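G protein alpha subunit (Entamoeba histolytica, PDB 4FID) binds guanine nucleotides and probably hydrolyses GTP as the alpha subunit of a heterotrimeric G protein, probably relaying signals from membrane receptors. Local coordinates at residues I6-L11 / D324-N329; S19-Q24 / L232-K237. All blocks are in the same frame, centred on the assembly; numbering follows the deposited sequence.

Contact 1 of 2, residues I6-L11 / D324-N329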
loop_
_atom_site.group_PDB
_atom_site.type_symbol
_atom_site.label_atom_id
_atom_site.label_comp_id
_atom_site.label_asym_id
_atom_site.label_seq_id
_atom_site.Cartn_x
_atom_site.Cartn_y
_atom_site.Cartn_z
ATOM N N ILE A 6 10.100 -20.938 -7.826
ATOM C CA ILE A 6 9.594 -19.907 -8.711
ATOM C C ILE A 6 9.903 -18.530 -8.106
ATOM O O ILE A 6 9.568 -18.247 -6.942
ATOM C CB ILE A 6 8.081 -20.044 -8.935
ATOM C CG1 ILE A 6 7.754 -21.399 -9.552
ATOM C CG2 ILE A 6 7.560 -18.905 -9.822
ATOM C CD1 ILE A 6 6.306 -21.521 -9.991
ATOM N N THR A 7 10.542 -17.681 -8.903
ATOM C CA THR A 7 10.981 -16.395 -8.422
ATOM C C THR A 7 10.055 -15.253 -8.840
ATOM O O THR A 7 9.683 -15.114 -9.997
ATOM C CB THR A 7 12.412 -16.134 -8.866
ATOM O OG1 THR A 7 13.264 -17.059 -8.190
ATOM C CG2 THR A 7 12.840 -14.714 -8.522
ATOM N N VAL A 8 9.703 -14.426 -7.873
ATOM C CA VAL A 8 8.779 -13.339 -8.097
ATOM C C VAL A 8 9.388 -12.080 -7.536
ATOM O O VAL A 8 9.863 -12.066 -6.403
ATOM C CB VAL A 8 7.463 -13.585 -7.366
ATOM C CG1 VAL A 8 6.553 -12.394 -7.523
ATOM C CG2 VAL A 8 6.803 -14.856 -7.886
HETATM N N MSE A 9 9.370 -11.024 -8.335
HETATM C CA MSE A 9 9.966 -9.749 -7.958
HETATM C C MSE A 9 8.888 -8.679 -7.844
HETATM O O MSE A 9 8.137 -8.462 -8.798
HETATM C CB MSE A 9 11.009 -9.346 -8.998
HETATM C CG MSE A 9 11.650 -8.010 -8.731
HETATM SE SE MSE A 9 13.122 -7.536 -9.950
HETATM C CE MSE A 9 14.576 -8.628 -9.225
ATOM N N LEU A 10 8.794 -8.031 -6.680
ATOM C CA LEU A 10 7.858 -6.923 -6.503
ATOM C C LEU A 10 8.529 -5.596 -6.786
ATOM O O LEU A 10 9.528 -5.257 -6.155
ATOM C CB LEU A 10 7.297 -6.884 -5.084
ATOM C CG LEU A 10 6.293 -7.972 -4.701
ATOM C CD1 LEU A 10 5.747 -7.685 -3.328
ATOM C CD2 LEU A 10 5.176 -8.074 -5.724
ATOM N N LEU A 11 7.973 -4.854 -7.741
ATOM C CA LEU A 11 8.368 -3.472 -8.028
ATOM C C LEU A 11 7.228 -2.512 -7.762
ATOM O O LEU A 11 6.073 -2.890 -7.787
ATOM C CB LEU A 11 8.784 -3.298 -9.492
ATOM C CG LEU A 11 10.151 -3.786 -10.040
ATOM C CD1 LEU A 11 11.281 -3.699 -9.039
ATOM C CD2 LEU A 11 10.058 -5.188 -10.596
ATOM N N ASP A 324 -1.279 -19.670 -11.304
ATOM C CA ASP A 324 -1.665 -20.354 -12.522
ATOM C C ASP A 324 -1.129 -19.603 -13.714
ATOM O O ASP A 324 -0.530 -20.205 -14.585
ATOM C CB ASP A 324 -3.183 -20.527 -12.617
ATOM C CG ASP A 324 -3.731 -21.475 -11.557
ATOM O OD1 ASP A 324 -3.102 -22.532 -11.281
ATOM O OD2 ASP A 324 -4.802 -21.149 -11.000
ATOM N N VAL A 325 -1.319 -18.288 -13.753
ATOM C CA VAL A 325 -0.757 -17.500 -14.859
ATOM C C VAL A 325 0.767 -17.710 -14.987
ATOM O O VAL A 325 1.283 -17.906 -16.083
ATOM C CB VAL A 325 -1.108 -15.984 -14.753
ATOM C CG1 VAL A 325 -0.296 -15.162 -15.758
ATOM C CG2 VAL A 325 -2.606 -15.762 -14.962
ATOM N N ILE A 326 1.480 -17.685 -13.867
ATOM C CA ILE A 326 2.924 -17.893 -13.881
ATOM C C ILE A 326 3.279 -19.296 -14.387
ATOM O O ILE A 326 4.193 -19.450 -15.211
ATOM C CB ILE A 326 3.563 -17.627 -12.474
ATOM C CG1 ILE A 326 3.273 -16.202 -12.013
ATOM C CG2 ILE A 326 5.083 -17.840 -12.491
ATOM C CD1 ILE A 326 3.697 -15.935 -10.599
HETATM N N MSE A 327 2.558 -20.312 -13.899
HETATM C CA MSE A 327 2.789 -21.707 -14.327
HETATM C C MSE A 327 2.475 -21.926 -15.805
HETATM O O MSE A 327 3.259 -22.567 -16.524
HETATM C CB MSE A 327 1.959 -22.703 -13.512
HETATM C CG MSE A 327 2.050 -22.533 -12.011
HETATM SE SE MSE A 327 3.417 -23.584 -11.123
HETATM C CE MSE A 327 4.856 -23.454 -12.445
ATOM N N LYS A 328 1.323 -21.417 -16.249
ATOM C CA LYS A 328 0.915 -21.628 -17.629
ATOM C C LYS A 328 1.989 -21.030 -18.524
ATOM O O LYS A 328 2.527 -21.679 -19.422
ATOM C CB LYS A 328 -0.437 -20.979 -17.934
ATOM C CG LYS A 328 -0.616 -20.703 -19.452
ATOM C CD LYS A 328 -1.884 -19.914 -19.807
ATOM C CE LYS A 328 -2.057 -19.757 -21.330
ATOM N NZ LYS A 328 -1.038 -18.875 -21.987
ATOM N N ASN A 329 2.311 -19.777 -18.244
ATOM C CA ASN A 329 3.316 -19.081 -19.005
ATOM C C ASN A 329 4.647 -19.814 -19.076
ATOM O O ASN A 329 5.207 -19.953 -20.155
ATOM C CB ASN A 329 3.502 -17.662 -18.472
ATOM C CG ASN A 329 3.166 -16.614 -19.516
ATOM O OD1 ASN A 329 1.991 -16.315 -19.757
ATOM N ND2 ASN A 329 4.200 -16.070 -20.166
#
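Ile6 meets Ile326 and Met327 through its two methyl groups, and these two pairs carry most of a contact that joins the first strand of the Ras-like domain to its C-terminal helix. Between the isoleucines the meeting is one of branches: Ile6 CG2 lies 3.8 Å from Ile326 CG2. Both side chains hold that methyl anti to their own backbone N (chi1 -60° in Ile6, -58° in Ile326), which sends the two CG1-CD1 arms apart, one toward Met327 and the other toward Val8. The arm of Ile6 runs out, extended, to CD1, which touches both CE and SE of Met327, built as selenomethionine. That chain is bent at both chi2 and chi3, folding SE and CE back toward the strand although the residue leaves the helix obliquely to it. On the other side of the pair, the arm of Ile326 reaches Val8, two residues along the strand.

The backbones behind these side chains stay well separated, with the axes of the short segments 10.9 Å apart at 122°, a gap bridged here by Ile6, Val8, Ile326 and Met327. Backbone hydrogen bonds fix the strand in its sheet: Ile6 and Val8 pair with strand 162-167, and Thr7 with Cys187. Phe163 packs on both Ile6 and Val8, and Cys187 extends the apolar patch at Ile326. In G-alpha subunits generally, this helix leads into the receptor-binding C terminus, and this is one of the places where it packs on the sheet. The patch tapers off at Val8, whose CG2 is 4.3 Å from Ile326 CD1.

Contact 2 of 2, residues S19-Q24 / L232-K237. With GDP (guanosine-5'-diphosphate), chain C.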
loop_
_atom_site.group_PDB
_atom_site.type_symbol
_atom_site.label_atom_id
_atom_site.label_comp_id
_atom_site.label_asym_id
_atom_site.label_seq_id
_atom_site.Cartn_x
_atom_site.Cartn_y
_atom_site.Cartn_z
ATOM N N SER A 19 4.904 -3.208 -0.195
ATOM C CA SER A 19 5.462 -3.771 1.040
ATOM C C SER A 19 4.367 -4.465 1.858
ATOM O O SER A 19 4.606 -5.475 2.507
ATOM C CB SER A 19 6.193 -2.689 1.846
ATOM O OG SER A 19 5.781 -2.666 3.202
ATOM N N THR A 20 3.151 -3.939 1.791
ATOM C CA THR A 20 2.022 -4.592 2.430
ATOM C C THR A 20 1.682 -5.918 1.747
ATOM O O THR A 20 1.333 -6.902 2.393
ATOM C CB THR A 20 0.793 -3.717 2.367
ATOM O OG1 THR A 20 1.080 -2.444 2.972
ATOM C CG2 THR A 20 -0.371 -4.422 3.089
ATOM N N ILE A 21 1.786 -5.944 0.427
ATOM C CA ILE A 21 1.592 -7.195 -0.277
ATOM C C ILE A 21 2.607 -8.255 0.192
ATOM O O ILE A 21 2.256 -9.411 0.383
ATOM C CB ILE A 21 1.746 -6.989 -1.784
ATOM C CG1 ILE A 21 0.757 -5.929 -2.284
ATOM C CG2 ILE A 21 1.621 -8.323 -2.511
ATOM C CD1 ILE A 21 -0.666 -6.391 -2.304
ATOM N N ALA A 22 3.866 -7.852 0.358
ATOM C CA ALA A 22 4.928 -8.774 0.748
ATOM C C ALA A 22 4.753 -9.342 2.161
ATOM O O ALA A 22 5.021 -10.523 2.404
ATOM C CB ALA A 22 6.285 -8.103 0.609
ATOM N N LYS A 23 4.324 -8.507 3.096
ATOM C CA LYS A 23 4.023 -8.991 4.440
ATOM C C LYS A 23 2.819 -9.933 4.402
ATOM O O LYS A 23 2.759 -10.932 5.111
ATOM C CB LYS A 23 3.745 -7.824 5.387
ATOM C CG LYS A 23 4.987 -7.187 5.953
ATOM C CD LYS A 23 4.658 -5.883 6.629
ATOM C CE LYS A 23 5.925 -5.088 6.912
ATOM N NZ LYS A 23 5.658 -3.619 6.884
ATOM N N GLN A 24 1.870 -9.609 3.546
ATOM C CA GLN A 24 0.656 -10.385 3.437
ATOM C C GLN A 24 0.934 -11.798 2.940
ATOM O O GLN A 24 0.276 -12.749 3.358
ATOM C CB GLN A 24 -0.331 -9.672 2.510
ATOM C CG GLN A 24 -1.744 -10.146 2.652
ATOM C CD GLN A 24 -2.351 -9.802 3.993
ATOM O OE1 GLN A 24 -2.939 -8.731 4.169
ATOM N NE2 GLN A 24 -2.233 -10.723 4.949
ATOM N N LEU A 232 2.850 -8.746 -14.421
ATOM C CA LEU A 232 1.563 -8.586 -13.761
ATOM C C LEU A 232 1.490 -7.194 -13.183
ATOM O O LEU A 232 2.508 -6.641 -12.768
ATOM C CB LEU A 232 1.428 -9.586 -12.603
ATOM C CG LEU A 232 0.878 -10.980 -12.916
ATOM C CD1 LEU A 232 1.674 -11.622 -14.054
ATOM C CD2 LEU A 232 0.849 -11.881 -11.665
ATOM N N ILE A 233 0.291 -6.630 -13.118
ATOM C CA ILE A 233 0.115 -5.350 -12.456
ATOM C C ILE A 233 -0.930 -5.495 -11.386
ATOM O O ILE A 233 -2.033 -5.952 -11.669
ATOM C CB ILE A 233 -0.352 -4.258 -13.424
ATOM C CG1 ILE A 233 0.719 -3.966 -14.452
ATOM C CG2 ILE A 233 -0.650 -2.964 -12.672
ATOM C CD1 ILE A 233 0.333 -2.832 -15.352
ATOM N N PHE A 234 -0.599 -5.103 -10.161
ATOM C CA PHE A 234 -1.603 -5.058 -9.106
ATOM C C PHE A 234 -2.027 -3.618 -8.955
ATOM O O PHE A 234 -1.245 -2.759 -8.557
ATOM C CB PHE A 234 -1.080 -5.584 -7.757
ATOM C CG PHE A 234 -0.892 -7.086 -7.695
ATOM C CD1 PHE A 234 -1.219 -7.900 -8.771
ATOM C CD2 PHE A 234 -0.377 -7.679 -6.541
ATOM C CE1 PHE A 234 -1.031 -9.285 -8.710
ATOM C CE2 PHE A 234 -0.191 -9.053 -6.459
ATOM C CZ PHE A 234 -0.521 -9.863 -7.555
ATOM N N LEU A 235 -3.265 -3.346 -9.306
ATOM C CA LEU A 235 -3.818 -2.024 -9.128
ATOM C C LEU A 235 -4.336 -1.995 -7.705
ATOM O O LEU A 235 -5.440 -2.459 -7.404
ATOM C CB LEU A 235 -4.934 -1.800 -10.147
ATOM C CG LEU A 235 -4.385 -2.008 -11.567
ATOM C CD1 LEU A 235 -5.490 -2.381 -12.575
ATOM C CD2 LEU A 235 -3.621 -0.777 -12.026
ATOM N N ASN A 236 -3.521 -1.456 -6.820
ATOM C CA ASN A 236 -3.752 -1.626 -5.398
ATOM C C ASN A 236 -4.548 -0.489 -4.781
ATOM O O ASN A 236 -4.656 0.615 -5.362
ATOM C CB ASN A 236 -2.417 -1.774 -4.680
ATOM C CG ASN A 236 -2.570 -2.311 -3.287
ATOM O OD1 ASN A 236 -3.364 -3.226 -3.048
ATOM N ND2 ASN A 236 -1.791 -1.759 -2.351
ATOM N N LYS A 237 -5.111 -0.772 -3.611
ATOM C CA LYS A 237 -5.915 0.198 -2.867
ATOM C C LYS A 237 -7.235 0.476 -3.554
ATOM O O LYS A 237 -7.706 1.608 -3.560
ATOM C CB LYS A 237 -5.141 1.498 -2.627
ATOM C CG LYS A 237 -3.779 1.260 -1.924
ATOM C CD LYS A 237 -3.149 2.574 -1.473
ATOM C CE LYS A 237 -1.919 2.347 -0.611
ATOM N NZ LYS A 237 -1.277 3.629 -0.225
HETATM P PB GDP C . 5.880 0.578 -0.101
HETATM O O1B GDP C . 6.813 0.123 0.993
HETATM O O2B GDP C . 6.392 1.877 -0.679
HETATM O O3B GDP C . 5.877 -0.492 -1.165
HETATM O O3A GDP C . 4.364 0.827 0.438
HETATM P PA GDP C . 3.792 0.302 1.869
HETATM O O1A GDP C . 3.485 -1.181 1.837
HETATM O O2A GDP C . 4.754 0.615 3.001
HETATM O "O5'" GDP C . 2.441 1.169 2.083
HETATM C "C5'" GDP C . 2.293 1.994 3.243
HETATM C "C4'" GDP C . 0.835 2.099 3.716
HETATM O "O4'" GDP C . -0.105 1.773 2.683
HETATM C "C3'" GDP C . 0.535 1.185 4.905
HETATM O "O3'" GDP C . 0.019 1.970 6.000
HETATM C "C2'" GDP C . -0.496 0.192 4.386
HETATM O "O2'" GDP C . -1.413 -0.209 5.421
HETATM C "C1'" GDP C . -1.147 0.958 3.231
HETATM N N9 GDP C . -1.768 0.065 2.209
HETATM C C8 GDP C . -1.152 -0.744 1.319
HETATM N N7 GDP C . -2.056 -1.402 0.543
HETATM C C5 GDP C . -3.284 -1.012 0.931
HETATM C C6 GDP C . -4.688 -1.312 0.550
HETATM O O6 GDP C . -4.952 -2.115 -0.364
HETATM N N1 GDP C . -5.676 -0.702 1.214
HETATM C C2 GDP C . -5.432 0.182 2.202
HETATM N N2 GDP C . -6.482 0.770 2.818
HETATM N N3 GDP C . -4.178 0.511 2.608
HETATM C C4 GDP C . -3.088 -0.044 2.022
#
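Ile21 and Asn236 mark the closest backbone approach here, CA to CA 9.3 Å, where the first turns of helix 18-28 pass the C-terminal end of strand 230-236. This is P-loop GTPase architecture: the helix follows the Walker A loop, and the strand ends at Asn236, the first residue of the Asn-Lys-Met-Asp guanine-recognition motif. Lys237 sits at the N-cap position of the next helix.

Direct contact between the segments is slight and rests on Ile21. Its CG2 comes to the rim of the Phe234 ring, near the ring plane, 4.4 Å from CE2, and its CD1 lies against Asn236 OD1 in a purely van der Waals approach. GDP also spans the two segments. At the phosphate end, Ser19 N donates to O3B, and Thr20 grips O1A twice, through a weak bond from N and a firmer one from OG1 at 2.9 Å. Ser19 is also a predicted magnesium ligand.

At the base end, Asn236 ND2 donates to GDP N7 at 2.9 Å, with an N-H...N angle of 141°. The same nitrogen reaches Ser16 O, and OD1 is taken by Thr307 OG1 and Ala309 N; the amide is thus fixed in rotation from both ends, and it ties the P-loop and the loop at Ala309 to the purine. Lys237 stretches its extended aliphatic chain across one face of the guanine, from the six-membered ring toward the ribose, while NZ is held by a salt bridge to Asp117 and a bond to Glu15 O. Along that path, Lys237 CG stands 3.7 Å from GDP C5 and CE 3.6 Å from N9.

Overall arrangement
Both contacts are buried and draw on one central sheet, yet their chemistry follows their place in it. Contact 1, its centre about 20 Å from that of the chain, is wholly apolar, and the side chain of Val8 is about 14 Å from GDP. Contact 2, about 6 Å from the chain centre, has a small apolar part supplemented by polar bonds through GDP. Strand 6-12 and helix 18-28 are consecutive, joined by the P-loop, and the contacts meet where Leu10 CD1 packs on Ala22 CB at 4.0 Å. Helix 312-332 bridges them too: it supplies residues 324-329 to contact 1, while its Ile315 touches Ile21 and its Ala322 touches Leu232.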